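Local coordinates for succinate-semialdehyde dehydrogenase (NAD(P)(+)) (Marinobacter aquaeolei, PDB 3RH9), which probably oxidises succinate semialdehyde to succinate with NAD(P)+ as a member of the aldehyde dehydrogenase family, at residues A[87-92]-A[101-106]; A[92-97]-A[186-191]; A[339-344]-A[368-373]; A[349-354]-A[380-385]. All blocks are in the same frame, centred on the assembly; numbering follows the deposited sequence.

Contact 1 (A[87-92]-A[101-106])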
# COMPACT_ATOMS: atom_id res chain seq x y z
N ASN A 87 -8.63 8.20 -32.45
CA ASN A 87 -8.29 6.94 -33.08
C ASN A 87 -9.11 5.83 -32.47
O ASN A 87 -8.66 4.69 -32.36
CB ASN A 87 -6.80 6.66 -32.95
CG ASN A 87 -5.96 7.80 -33.46
OD1 ASN A 87 -5.42 7.74 -34.57
ND2 ASN A 87 -5.87 8.86 -32.68
N ARG A 88 -10.33 6.19 -32.10
CA ARG A 88 -11.21 5.33 -31.34
C ARG A 88 -11.77 4.16 -32.15
O ARG A 88 -12.11 3.11 -31.61
CB ARG A 88 -12.34 6.19 -30.75
CG ARG A 88 -13.69 5.55 -30.75
CD ARG A 88 -14.78 6.58 -30.59
NE ARG A 88 -15.99 6.03 -31.17
CZ ARG A 88 -16.88 5.29 -30.52
NH1 ARG A 88 -16.72 5.02 -29.22
NH2 ARG A 88 -17.94 4.82 -31.16
N GLU A 89 -11.85 4.31 -33.47
CA GLU A 89 -12.44 3.26 -34.27
C GLU A 89 -11.40 2.26 -34.76
O GLU A 89 -11.70 1.07 -34.88
CB GLU A 89 -13.25 3.84 -35.42
CG GLU A 89 -13.44 2.91 -36.60
CD GLU A 89 -14.39 3.46 -37.63
OE1 GLU A 89 -15.31 4.23 -37.25
OE2 GLU A 89 -14.24 3.12 -38.83
N GLU A 90 -10.18 2.73 -35.02
CA GLU A 90 -9.12 1.84 -35.50
C GLU A 90 -8.45 1.06 -34.37
O GLU A 90 -7.94 -0.05 -34.58
CB GLU A 90 -8.07 2.61 -36.31
CG GLU A 90 -6.86 1.78 -36.70
CD GLU A 90 -7.19 0.64 -37.66
OE1 GLU A 90 -6.26 -0.12 -38.03
OE2 GLU A 90 -8.37 0.50 -38.06
N ILE A 91 -8.45 1.64 -33.18
CA ILE A 91 -7.95 0.94 -32.00
C ILE A 91 -9.00 -0.09 -31.60
O ILE A 91 -8.68 -1.25 -31.33
CB ILE A 91 -7.66 1.90 -30.85
CG1 ILE A 91 -6.44 2.75 -31.19
CG2 ILE A 91 -7.44 1.14 -29.56
CD1 ILE A 91 -6.19 3.85 -30.22
N GLY A 92 -10.26 0.34 -31.60
CA GLY A 92 -11.38 -0.58 -31.46
C GLY A 92 -11.29 -1.76 -32.42
O GLY A 92 -11.67 -2.87 -32.06
N LYS A 101 -13.79 -9.47 -28.35
CA LYS A 101 -14.83 -8.49 -28.05
C LYS A 101 -15.38 -7.84 -29.34
O LYS A 101 -14.63 -7.57 -30.27
CB LYS A 101 -14.21 -7.42 -27.15
CG LYS A 101 -15.18 -6.65 -26.29
CD LYS A 101 -14.42 -5.59 -25.48
CE LYS A 101 -13.16 -6.21 -24.85
NZ LYS A 101 -12.65 -5.45 -23.68
N PRO A 102 -16.69 -7.58 -29.39
CA PRO A 102 -17.29 -6.95 -30.57
C PRO A 102 -16.80 -5.53 -30.81
O PRO A 102 -16.56 -4.79 -29.85
CB PRO A 102 -18.79 -6.94 -30.24
CG PRO A 102 -18.96 -7.98 -29.21
CD PRO A 102 -17.70 -7.95 -28.39
N TRP A 103 -16.66 -5.15 -32.08
CA TRP A 103 -16.09 -3.86 -32.48
C TRP A 103 -16.65 -2.67 -31.71
O TRP A 103 -15.91 -1.88 -31.16
CB TRP A 103 -16.31 -3.65 -33.96
CG TRP A 103 -15.37 -2.68 -34.56
CD1 TRP A 103 -14.51 -1.86 -33.90
CD2 TRP A 103 -15.19 -2.42 -35.95
NE1 TRP A 103 -13.79 -1.11 -34.80
CE2 TRP A 103 -14.19 -1.44 -36.07
CE3 TRP A 103 -15.77 -2.94 -37.12
CZ2 TRP A 103 -13.76 -0.95 -37.30
CZ3 TRP A 103 -15.34 -2.46 -38.34
CH2 TRP A 103 -14.35 -1.47 -38.42
N LYS A 104 -17.97 -2.54 -31.72
CA LYS A 104 -18.67 -1.58 -30.85
C LYS A 104 -18.12 -1.55 -29.42
O LYS A 104 -17.53 -0.57 -29.00
CB LYS A 104 -20.16 -1.92 -30.78
CG LYS A 104 -20.98 -1.39 -31.92
CD LYS A 104 -22.46 -1.57 -31.60
CE LYS A 104 -22.86 -0.75 -30.38
NZ LYS A 104 -22.93 0.71 -30.70
N GLU A 105 -18.34 -2.63 -28.68
CA GLU A 105 -17.82 -2.71 -27.32
C GLU A 105 -16.37 -2.23 -27.29
O GLU A 105 -15.99 -1.44 -26.43
CB GLU A 105 -17.94 -4.14 -26.76
CG GLU A 105 -17.81 -4.26 -25.23
CD GLU A 105 -18.00 -5.70 -24.69
OE1 GLU A 105 -18.28 -6.64 -25.46
OE2 GLU A 105 -17.87 -5.88 -23.46
N ALA A 106 -15.56 -2.68 -28.24
CA ALA A 106 -14.16 -2.29 -28.27
C ALA A 106 -14.04 -0.77 -28.31
O ALA A 106 -13.30 -0.18 -27.53
CB ALA A 106 -13.45 -2.92 -29.46
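The indole N-H of W103 points at the backbone carbonyl of E89, with NE1 3.0 Å from E89 O and an N-H...O angle of 158°. The oxygen lies at the edge of the indole, almost exactly in its plane, and the N-H in turn approaches within the carbonyl plane. G92 C sits obliquely to the ring, 3.5 Å from NE1. Farther along the indole, CZ2 passes 3.9 Å from CG of the extended E89 side chain, whose carboxylate is turned 83° from the ring plane. A106 adds a van der Waals touch, its CB packing against G92 O.

The indole reaches E89 because its CG swings anti to the backbone N (chi1 -158°), and G92, without a side chain, lets it come close to the backbone. A leucine in place of W103 would probably leave E89 O without this donor and uncover the G92 backbone. One step out, P102 is the N-cap of the second helix, and A106 N bonds back to P102 O. The contact ties the start of helix 88-99 to that of helix 103-123; R88 adds a salt bridge to D111 of the latter, while I91 rests on helix 188-197.

Contact 2 (A[92-97]-A[186-191])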
# COMPACT_ATOMS: atom_id res chain seq x y z
N GLY A 92 -10.26 0.34 -31.60
CA GLY A 92 -11.38 -0.58 -31.46
C GLY A 92 -11.29 -1.76 -32.42
O GLY A 92 -11.67 -2.87 -32.06
N ARG A 93 -10.78 -1.54 -33.63
CA ARG A 93 -10.67 -2.62 -34.61
C ARG A 93 -9.65 -3.64 -34.16
O ARG A 93 -9.94 -4.82 -34.02
CB ARG A 93 -10.30 -2.10 -36.00
CG ARG A 93 -10.61 -3.09 -37.11
CD ARG A 93 -10.24 -2.55 -38.48
NE ARG A 93 -8.81 -2.27 -38.59
CZ ARG A 93 -7.94 -3.01 -39.28
NH1 ARG A 93 -8.36 -4.09 -39.93
NH2 ARG A 93 -6.66 -2.67 -39.32
N ILE A 94 -8.43 -3.15 -33.94
CA ILE A 94 -7.34 -3.99 -33.45
C ILE A 94 -7.70 -4.69 -32.13
O ILE A 94 -7.30 -5.83 -31.89
CB ILE A 94 -6.06 -3.16 -33.29
CG1 ILE A 94 -5.64 -2.58 -34.64
CG2 ILE A 94 -4.94 -4.00 -32.71
CD1 ILE A 94 -4.84 -1.30 -34.55
N LEU A 95 -8.45 -4.00 -31.28
CA LEU A 95 -8.82 -4.58 -30.02
C LEU A 95 -9.72 -5.78 -30.29
O LEU A 95 -9.50 -6.89 -29.80
CB LEU A 95 -9.55 -3.55 -29.17
CG LEU A 95 -9.55 -3.81 -27.67
CD1 LEU A 95 -9.69 -2.52 -26.89
CD2 LEU A 95 -10.64 -4.80 -27.28
N CYS A 96 -10.74 -5.53 -31.11
CA CYS A 96 -11.71 -6.54 -31.46
C CYS A 96 -11.05 -7.82 -31.96
O CYS A 96 -11.40 -8.93 -31.54
CB CYS A 96 -12.63 -6.00 -32.54
SG CYS A 96 -13.82 -7.19 -33.13
N MSE A 97 -10.09 -7.66 -32.86
CA MSE A 97 -9.55 -8.82 -33.54
C MSE A 97 -8.67 -9.68 -32.65
O MSE A 97 -8.63 -10.89 -32.83
CB MSE A 97 -8.81 -8.42 -34.80
CG MSE A 97 -9.76 -8.14 -35.95
SE MSE A 97 -8.92 -7.12 -37.39
CE MSE A 97 -10.44 -7.06 -38.64
N THR A 186 -2.76 -9.82 -26.18
CA THR A 186 -3.27 -8.54 -26.69
C THR A 186 -2.23 -7.42 -26.71
O THR A 186 -2.43 -6.39 -26.08
CB THR A 186 -4.50 -8.08 -25.88
OG1 THR A 186 -4.24 -8.25 -24.48
CG2 THR A 186 -5.74 -8.89 -26.28
N PRO A 187 -1.14 -7.62 -27.46
CA PRO A 187 -0.09 -6.61 -27.55
C PRO A 187 -0.41 -5.52 -28.57
O PRO A 187 0.14 -4.43 -28.49
CB PRO A 187 1.12 -7.41 -28.04
CG PRO A 187 0.61 -8.78 -28.38
CD PRO A 187 -0.86 -8.76 -28.34
N LEU A 188 -1.28 -5.81 -29.52
CA LEU A 188 -1.46 -4.92 -30.66
C LEU A 188 -2.21 -3.65 -30.29
O LEU A 188 -2.01 -2.59 -30.91
CB LEU A 188 -2.17 -5.63 -31.82
CG LEU A 188 -1.64 -7.03 -32.18
CD1 LEU A 188 -2.60 -7.70 -33.14
CD2 LEU A 188 -0.21 -6.98 -32.72
N THR A 189 -3.08 -3.74 -29.31
CA THR A 189 -3.81 -2.56 -28.89
C THR A 189 -2.77 -1.66 -28.27
O THR A 189 -2.81 -0.45 -28.43
CB THR A 189 -4.94 -2.90 -27.91
OG1 THR A 189 -5.95 -3.64 -28.61
CG2 THR A 189 -5.59 -1.66 -27.37
N MSE A 190 -1.82 -2.28 -27.58
CA MSE A 190 -0.78 -1.54 -26.90
C MSE A 190 0.10 -0.84 -27.93
O MSE A 190 0.43 0.35 -27.80
CB MSE A 190 0.05 -2.45 -26.00
CG MSE A 190 0.85 -1.67 -24.96
SE MSE A 190 -0.38 -0.61 -23.85
CE MSE A 190 0.75 0.90 -23.48
N ILE A 191 0.48 -1.59 -28.95
CA ILE A 191 1.30 -1.01 -30.00
C ILE A 191 0.58 0.19 -30.62
O ILE A 191 1.18 1.25 -30.82
CB ILE A 191 1.72 -2.06 -31.04
CG1 ILE A 191 2.64 -3.08 -30.38
CG2 ILE A 191 2.45 -1.40 -32.18
CD1 ILE A 191 3.04 -4.20 -31.28
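No ring or planar side-chain group meets another where I94 and L95 face L188 and T189; the contact is made by aliphatic carbons, backbone and one hydroxyl. The I94 methyl CG2 lies against the peptide joining L188 to T189, whose C and N are 3.7 Å and 3.9 Å from it. The same methyl touches L188 CB at 3.3 Å, and the two side chains run at about a right angle. I94 aims CG2 across the interface because this branch stands anti to the backbone N, while CG1 lies beside that N (chi1 -61°).

L95 flanks the hydroxyl of T189, with OG1 3.3 Å from L95 CA and 3.6 Å from L95 CB. This is van der Waals packing, for the hydroxyl finds its polar partner in E98, one turn farther along the L95 helix, by a hydrogen bond to OE2. The other oxygen, OE1, accepts from L188 N, so a single glutamate grips both a backbone N-H and a side chain near the start of helix 188-197. Its charge is likely to suit the helix dipole.

All four touching residues are buried. Strand 39-44 packs on L188, and A106 and E109 of helix 103-123 touch L95. Helix 88-99 packs here on helix 188-197, which follows strand 178-181 of the mainly parallel sheet, consistent with the Rossmann-like cofactor-binding domain of aldehyde dehydrogenases.

Contact 3 (A[339-344]-A[368-373])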
# COMPACT_ATOMS: atom_id res chain seq x y z
N ASP A 339 -12.28 -23.99 -21.81
CA ASP A 339 -12.42 -25.24 -21.08
C ASP A 339 -12.92 -25.01 -19.66
O ASP A 339 -13.70 -25.80 -19.14
CB ASP A 339 -11.12 -26.05 -21.11
CG ASP A 339 -10.82 -26.60 -22.50
OD1 ASP A 339 -11.69 -26.49 -23.37
OD2 ASP A 339 -9.71 -27.13 -22.73
N LYS A 340 -12.47 -23.93 -19.02
CA LYS A 340 -12.92 -23.62 -17.67
C LYS A 340 -14.41 -23.30 -17.64
O LYS A 340 -15.16 -23.83 -16.81
CB LYS A 340 -12.11 -22.46 -17.09
CG LYS A 340 -12.42 -22.16 -15.62
CD LYS A 340 -11.48 -21.14 -15.02
CE LYS A 340 -11.62 -21.14 -13.51
NZ LYS A 340 -10.51 -20.39 -12.85
N VAL A 341 -14.86 -22.43 -18.55
CA VAL A 341 -16.29 -22.13 -18.58
C VAL A 341 -17.05 -23.43 -18.80
O VAL A 341 -18.09 -23.66 -18.18
CB VAL A 341 -16.67 -21.08 -19.64
CG1 VAL A 341 -18.13 -20.72 -19.49
CG2 VAL A 341 -15.84 -19.84 -19.47
N LYS A 342 -16.52 -24.30 -19.66
CA LYS A 342 -17.18 -25.57 -19.93
C LYS A 342 -17.27 -26.40 -18.66
O LYS A 342 -18.34 -26.88 -18.30
CB LYS A 342 -16.46 -26.35 -21.02
CG LYS A 342 -17.27 -27.54 -21.53
CD LYS A 342 -16.89 -27.93 -22.94
CE LYS A 342 -15.63 -28.76 -22.97
NZ LYS A 342 -15.60 -29.58 -24.22
N ARG A 343 -16.13 -26.55 -17.99
CA ARG A 343 -16.02 -27.37 -16.80
C ARG A 343 -16.93 -26.93 -15.64
O ARG A 343 -17.45 -27.77 -14.90
CB ARG A 343 -14.56 -27.44 -16.36
CG ARG A 343 -14.39 -28.07 -15.01
CD ARG A 343 -12.95 -28.22 -14.62
NE ARG A 343 -12.26 -26.96 -14.34
CZ ARG A 343 -12.44 -26.22 -13.25
NH1 ARG A 343 -13.32 -26.56 -12.33
NH2 ARG A 343 -11.73 -25.10 -13.10
N HIS A 344 -17.12 -25.62 -15.49
CA HIS A 344 -18.05 -25.06 -14.50
C HIS A 344 -19.46 -25.32 -14.91
O HIS A 344 -20.34 -25.44 -14.06
CB HIS A 344 -17.88 -23.55 -14.35
CG HIS A 344 -16.67 -23.15 -13.57
ND1 HIS A 344 -16.52 -21.91 -13.01
CD2 HIS A 344 -15.54 -23.84 -13.26
CE1 HIS A 344 -15.36 -21.84 -12.39
NE2 HIS A 344 -14.75 -23.00 -12.52
N LEU A 368 -14.09 -21.08 -30.00
CA LEU A 368 -13.98 -20.53 -28.67
C LEU A 368 -15.29 -19.83 -28.35
O LEU A 368 -15.39 -19.11 -27.35
CB LEU A 368 -12.81 -19.55 -28.60
CG LEU A 368 -11.47 -20.26 -28.77
CD1 LEU A 368 -10.30 -19.30 -28.62
CD2 LEU A 368 -11.38 -21.37 -27.75
N PHE A 369 -16.29 -20.06 -29.19
CA PHE A 369 -17.59 -19.43 -29.00
C PHE A 369 -18.42 -20.15 -27.94
O PHE A 369 -18.76 -21.33 -28.08
CB PHE A 369 -18.38 -19.31 -30.31
CG PHE A 369 -17.65 -18.58 -31.39
CD1 PHE A 369 -17.73 -17.21 -31.49
CD2 PHE A 369 -16.88 -19.28 -32.31
CE1 PHE A 369 -17.04 -16.52 -32.51
CE2 PHE A 369 -16.19 -18.62 -33.33
CZ PHE A 369 -16.27 -17.23 -33.42
N PHE A 370 -18.73 -19.43 -26.87
CA PHE A 370 -19.52 -20.00 -25.81
C PHE A 370 -20.79 -19.18 -25.63
O PHE A 370 -20.74 -17.98 -25.38
CB PHE A 370 -18.71 -20.03 -24.52
CG PHE A 370 -19.24 -20.98 -23.50
CD1 PHE A 370 -20.44 -20.73 -22.87
CD2 PHE A 370 -18.52 -22.12 -23.17
CE1 PHE A 370 -20.92 -21.61 -21.93
CE2 PHE A 370 -19.00 -22.99 -22.22
CZ PHE A 370 -20.21 -22.74 -21.60
N PRO A 371 -21.94 -19.84 -25.77
CA PRO A 371 -23.28 -19.24 -25.77
C PRO A 371 -23.70 -18.75 -24.39
O PRO A 371 -23.41 -19.39 -23.38
CB PRO A 371 -24.18 -20.41 -26.16
CG PRO A 371 -23.26 -21.51 -26.60
CD PRO A 371 -22.00 -21.30 -25.87
N PRO A 372 -24.41 -17.62 -24.33
CA PRO A 372 -24.86 -17.13 -23.04
C PRO A 372 -25.72 -18.20 -22.37
O PRO A 372 -26.65 -18.67 -23.00
CB PRO A 372 -25.71 -15.92 -23.42
CG PRO A 372 -25.18 -15.50 -24.74
CD PRO A 372 -24.86 -16.76 -25.43
N THR A 373 -25.40 -18.55 -21.13
CA THR A 373 -26.02 -19.67 -20.44
C THR A 373 -26.49 -19.28 -19.05
O THR A 373 -25.90 -18.42 -18.40
CB THR A 373 -25.03 -20.82 -20.27
OG1 THR A 373 -24.51 -21.19 -21.55
CG2 THR A 373 -25.71 -22.00 -19.66
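V341 and F370 both send the reaching branch anti to the backbone N: CG1 of the valine at chi1 -173° and the phenyl group at -161°. The first torsion projects a methyl from the helix, and the second lays the ring beneath it. CG1 settles over the centre of one face, 3.6 Å from the ring centroid and only 13° off the ring normal, a clear CH-pi contact. The methyl is thus within 3.6 to 4.2 Å of all six ring atoms, nearest CZ, and V341 CB follows at 4.0 Å from CE2. The next residue of the helix adds its backbone, K342 N lying 3.8 Å from F370 CE2 in an oblique position, while the lysine chain leads away.

The contact packs helix 335-350 against the loop that feeds strand 373-376, within the alpha/beta catalytic domain of the aldehyde dehydrogenase fold. Other residues also contact the F370 ring: the ring of F338, and L345, L364 and P392. An alanine instead of F370 would probably open a gap beneath the V341 methyl and deprive F338 of its ring partner.

Beyond the two prolines the loop enters the sheet at T373, whose OG1 donates to P371 O at 2.8 Å, from above the carbonyl plane. T373 also joins P392 and V394 through backbone bonds, and its side chain packs on L345 of the same helix.

Contact 4 (A[349-354]-A[380-385]); sequences LDKGAS and REMCCY
E381 O receives the end of the K351 side chain: NZ lies 3.4 Å away in a weak hydrogen bond, and CE and CD come within 3.5 Å and 3.8 Å of the same oxygen. The lysine chain runs extended until its last torsion, where a bend (chi4 -95°) turns the ammonium group beside the carbonyl. Its charge also has a long, weak ion pair with D347, whereas the carboxylate of E381 leads away from it.

Beside this polar end, the K351 and M382 chains lie alongside each other, running opposite ways. M382 is a selenomethionine, extended beyond CG. Its CE reaches back to K351 O at 3.6 Å and K351 CB at 3.9 Å, while its CG lies 4.0 Å from K351 CD. The selenium approaches A353 CB at 4.5 Å, a loose apolar touch at the buried side of the contact.

K351 and A353 are carried by a Schellman motif. G352, with positive phi, is its C-prime residue: G352 N bonds to L349 O, and A353 N to A348 O, ending helix 335-350. Opposite, M382 is the N-cap of the short helix 383-386. D347 of the longer helix accepts from C383 N, linking the two helices. Past the turn, S354 begins strand 354-357, outermost in this chain's sheet, and pairs with Q376 of strand 373-376, so the contact lies where a helix gives way to the sheet.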
# COMPACT_ATOMS: atom_id res chain seq x y z
N LEU A 349 -24.21 -28.89 -13.54
CA LEU A 349 -25.25 -29.81 -13.93
C LEU A 349 -25.03 -31.19 -13.31
O LEU A 349 -25.99 -31.87 -12.94
CB LEU A 349 -25.36 -29.92 -15.46
CG LEU A 349 -25.76 -28.64 -16.20
CD1 LEU A 349 -25.65 -28.86 -17.69
CD2 LEU A 349 -27.16 -28.21 -15.85
N ASP A 350 -23.76 -31.60 -13.18
CA ASP A 350 -23.47 -32.87 -12.54
C ASP A 350 -23.96 -32.88 -11.11
O ASP A 350 -24.29 -33.93 -10.58
CB ASP A 350 -21.98 -33.20 -12.56
CG ASP A 350 -21.46 -33.51 -13.96
OD1 ASP A 350 -22.30 -33.64 -14.90
OD2 ASP A 350 -20.21 -33.62 -14.11
N LYS A 351 -24.02 -31.70 -10.49
CA LYS A 351 -24.42 -31.63 -9.09
C LYS A 351 -25.86 -31.16 -8.88
O LYS A 351 -26.27 -30.89 -7.75
CB LYS A 351 -23.48 -30.72 -8.32
CG LYS A 351 -22.05 -31.19 -8.22
CD LYS A 351 -21.25 -30.07 -7.59
CE LYS A 351 -19.75 -30.19 -7.84
NZ LYS A 351 -19.03 -30.88 -6.75
N GLY A 352 -26.64 -31.06 -9.95
CA GLY A 352 -28.06 -30.78 -9.82
C GLY A 352 -28.60 -29.50 -10.42
O GLY A 352 -29.80 -29.34 -10.54
N ALA A 353 -27.72 -28.59 -10.80
CA ALA A 353 -28.17 -27.29 -11.29
C ALA A 353 -29.03 -27.49 -12.53
O ALA A 353 -28.81 -28.42 -13.30
CB ALA A 353 -26.98 -26.39 -11.60
N SER A 354 -30.02 -26.63 -12.72
CA SER A 354 -30.89 -26.72 -13.88
C SER A 354 -30.47 -25.79 -15.00
O SER A 354 -30.04 -24.66 -14.77
CB SER A 354 -32.34 -26.42 -13.50
OG SER A 354 -32.92 -27.55 -12.87
N ARG A 380 -22.80 -23.59 -2.66
CA ARG A 380 -21.38 -23.42 -2.38
C ARG A 380 -20.51 -24.62 -2.76
O ARG A 380 -19.29 -24.50 -2.77
CB ARG A 380 -21.14 -23.04 -0.91
CG ARG A 380 -21.61 -24.09 0.10
CD ARG A 380 -21.10 -23.78 1.50
NE ARG A 380 -19.64 -23.76 1.51
CZ ARG A 380 -18.89 -23.01 2.32
NH1 ARG A 380 -19.47 -22.20 3.19
NH2 ARG A 380 -17.57 -23.05 2.25
N GLU A 381 -21.14 -25.75 -3.07
CA GLU A 381 -20.40 -26.98 -3.40
C GLU A 381 -19.92 -26.97 -4.84
O GLU A 381 -19.20 -27.87 -5.27
CB GLU A 381 -21.28 -28.24 -3.22
CG GLU A 381 -21.88 -28.47 -1.81
CD GLU A 381 -20.87 -28.30 -0.67
OE1 GLU A 381 -19.67 -28.61 -0.86
OE2 GLU A 381 -21.30 -27.84 0.42
N MSE A 382 -20.33 -25.96 -5.58
CA MSE A 382 -20.06 -25.97 -7.00
C MSE A 382 -18.91 -25.07 -7.40
O MSE A 382 -18.76 -23.96 -6.88
CB MSE A 382 -21.33 -25.60 -7.74
CG MSE A 382 -22.51 -26.27 -7.09
SE MSE A 382 -24.07 -26.26 -8.20
CE MSE A 382 -25.17 -27.47 -7.12
N CYS A 383 -18.11 -25.58 -8.33
CA CYS A 383 -16.91 -24.90 -8.80
C CYS A 383 -17.13 -23.44 -9.15
O CYS A 383 -16.34 -22.58 -8.76
CB CYS A 383 -16.38 -25.61 -10.02
SG CYS A 383 -15.77 -27.19 -9.59
N CYS A 384 -18.19 -23.18 -9.91
CA CYS A 384 -18.43 -21.85 -10.43
C CYS A 384 -18.75 -20.91 -9.28
O CYS A 384 -18.69 -19.70 -9.42
CB CYS A 384 -19.55 -21.87 -11.47
SG CYS A 384 -21.19 -22.30 -10.84
N TYR A 385 -19.09 -21.49 -8.13
CA TYR A 385 -19.37 -20.72 -6.93
C TYR A 385 -18.06 -20.48 -6.20
O TYR A 385 -17.89 -19.46 -5.56
CB TYR A 385 -20.31 -21.51 -6.03
CG TYR A 385 -20.78 -20.78 -4.79
CD1 TYR A 385 -19.96 -20.67 -3.67
CD2 TYR A 385 -22.05 -20.23 -4.72
CE1 TYR A 385 -20.39 -20.02 -2.53
CE2 TYR A 385 -22.50 -19.58 -3.59
CZ TYR A 385 -21.67 -19.47 -2.48
OH TYR A 385 -22.12 -18.82 -1.34

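In the fold
The contacts form two pairs. Contacts 1 and 2 share G92 and both use helix 88-99, their centres about 9 Å apart; contacts 3 and 4 both use helix 335-350, their centres about 14 Å apart, and touch through H344 and C384. The pairs are separate, with about 9 Å or more between nearest atoms. Contacts 2 and 3 are buried and have no hydrogen bond across them: mainly aliphatic packing in contact 2, a CH-pi contact in contact 3. Contacts 1 and 4 are only partly buried, and each adds a side-chain donor to a backbone carbonyl: a well-aligned indole N-H in contact 1, a weak lysine bond in contact 4, the farthest from the chain centre.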